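Local structure of uncharacterized protein (4XE7) at residues S204-L207 with A208-D212. The protein is a bacterial actin-like protein of the ParM type that probably polymerises into cytoskeletal filaments which move plasmid copies apart during segregation. Numbering follows the deposited sequence.
Sequences SSVL and AILFD
Val206 and Leu210 meet one turn apart on a short helix, side by side and pointing the same way, with Val206 CG1 3.6 Å from Leu210 CD1. The valine branch that makes this contact stands anti to the backbone N (chi1 166°). Leu210 CG also rests 3.4 Å from Val206 O, the carbonyl that accepts a hydrogen bond from Leu210 N at 2.9 Å. In the next pair, Leu207 and Phe211, the side chains lie at a slant to each other and touch more loosely, Leu207 CD2 being 4.0 Å from Phe211 CD2. Leu207 O sits at the edge of the ring, near its plane, and accepts a hydrogen bond from Phe211 N at 2.8 Å. Nearer the start of the helix Ser205 O receives two weak bonds, from Ala208 N and Ile209 N, a mixture of i+3 and i+4 pairing. The example illustrates how a brief helix can run directly into a strand: Phe211 keeps its helical bond while its own backbone is already extended. Ala208 and Ile209 pack on Phe402 of helix 402-418, and Asp212 forms a salt bridge with Arg405 there. Beyond the helix, strand 211-214 pairs antiparallel with strand 217-220, where Phe211 touches Ile218 and Glu220.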
loop_
_atom_site.group_PDB
_atom_site.type_symbol
_atom_site.label_atom_id
_atom_site.label_comp_id
_atom_site.label_asym_id
_atom_site.label_seq_id
_atom_site.Cartn_x
_atom_site.Cartn_y
_atom_site.Cartn_z
ATOM N N SER A 204 13.220 -3.148 -7.005
ATOM C CA SER A 204 13.419 -1.843 -6.359
ATOM C C SER A 204 13.055 -1.886 -4.892
ATOM O O SER A 204 13.583 -1.115 -4.100
ATOM C CB SER A 204 12.582 -0.738 -7.019
ATOM O OG SER A 204 12.923 -0.563 -8.374
ATOM N N SER A 205 12.130 -2.776 -4.544
ATOM C CA SER A 205 11.584 -2.848 -3.201
ATOM C C SER A 205 12.655 -3.123 -2.157
ATOM O O SER A 205 12.449 -2.873 -0.964
ATOM C CB SER A 205 10.488 -3.907 -3.136
ATOM O OG SER A 205 9.421 -3.561 -4.004
ATOM N N VAL A 206 13.795 -3.618 -2.631
ATOM C CA VAL A 206 14.995 -3.796 -1.838
ATOM C C VAL A 206 15.415 -2.493 -1.161
ATOM O O VAL A 206 15.820 -2.492 0.006
ATOM C CB VAL A 206 16.157 -4.324 -2.731
ATOM C CG1 VAL A 206 17.498 -4.198 -2.032
ATOM C CG2 VAL A 206 15.906 -5.763 -3.125
ATOM N N LEU A 207 15.314 -1.381 -1.887
ATOM C CA LEU A 207 15.670 -0.089 -1.305
ATOM C C LEU A 207 14.865 0.211 -0.031
ATOM O O LEU A 207 15.420 0.712 0.947
ATOM C CB LEU A 207 15.472 1.036 -2.324
ATOM C CG LEU A 207 16.617 1.196 -3.312
ATOM C CD1 LEU A 207 16.252 2.186 -4.415
ATOM C CD2 LEU A 207 17.861 1.638 -2.559
ATOM N N ALA A 208 13.572 -0.111 -0.047
ATOM C CA ALA A 208 12.687 0.230 1.071
ATOM C C ALA A 208 12.904 -0.706 2.249
ATOM O O ALA A 208 12.510 -0.400 3.371
ATOM C CB ALA A 208 11.236 0.201 0.648
ATOM N N ILE A 209 13.529 -1.850 1.993
ATOM C CA ILE A 209 13.901 -2.744 3.078
ATOM C C ILE A 209 15.209 -2.275 3.700
ATOM O O ILE A 209 15.365 -2.284 4.927
ATOM C CB ILE A 209 13.992 -4.189 2.573
ATOM C CG1 ILE A 209 12.570 -4.684 2.282
ATOM C CG2 ILE A 209 14.694 -5.082 3.590
ATOM C CD1 ILE A 209 12.495 -5.817 1.294
ATOM N N LEU A 210 16.125 -1.813 2.855
ATOM C CA LEU A 210 17.446 -1.387 3.322
ATOM C C LEU A 210 17.470 0.010 3.932
ATOM O O LEU A 210 18.257 0.268 4.835
ATOM C CB LEU A 210 18.452 -1.423 2.174
ATOM C CG LEU A 210 18.858 -2.771 1.578
ATOM C CD1 LEU A 210 19.680 -2.495 0.336
ATOM C CD2 LEU A 210 19.658 -3.576 2.578
ATOM N N PHE A 211 16.639 0.922 3.423
ATOM C CA PHE A 211 16.725 2.319 3.862
ATOM C C PHE A 211 15.390 2.897 4.307
ATOM O O PHE A 211 14.320 2.452 3.873
ATOM C CB PHE A 211 17.328 3.177 2.743
ATOM C CG PHE A 211 18.720 2.755 2.351
ATOM C CD1 PHE A 211 19.820 3.193 3.071
ATOM C CD2 PHE A 211 18.929 1.909 1.278
ATOM C CE1 PHE A 211 21.107 2.800 2.720
ATOM C CE2 PHE A 211 20.220 1.512 0.922
ATOM C CZ PHE A 211 21.304 1.957 1.646
ATOM N N ASP A 212 15.464 3.882 5.195
ATOM C CA ASP A 212 14.294 4.654 5.617
ATOM C C ASP A 212 14.687 6.140 5.536
ATOM O O ASP A 212 15.873 6.458 5.411
ATOM C CB ASP A 212 13.860 4.240 7.035
ATOM C CG ASP A 212 12.480 4.766 7.429
ATOM O OD1 ASP A 212 11.785 5.369 6.590
ATOM O OD2 ASP A 212 12.075 4.545 8.598
#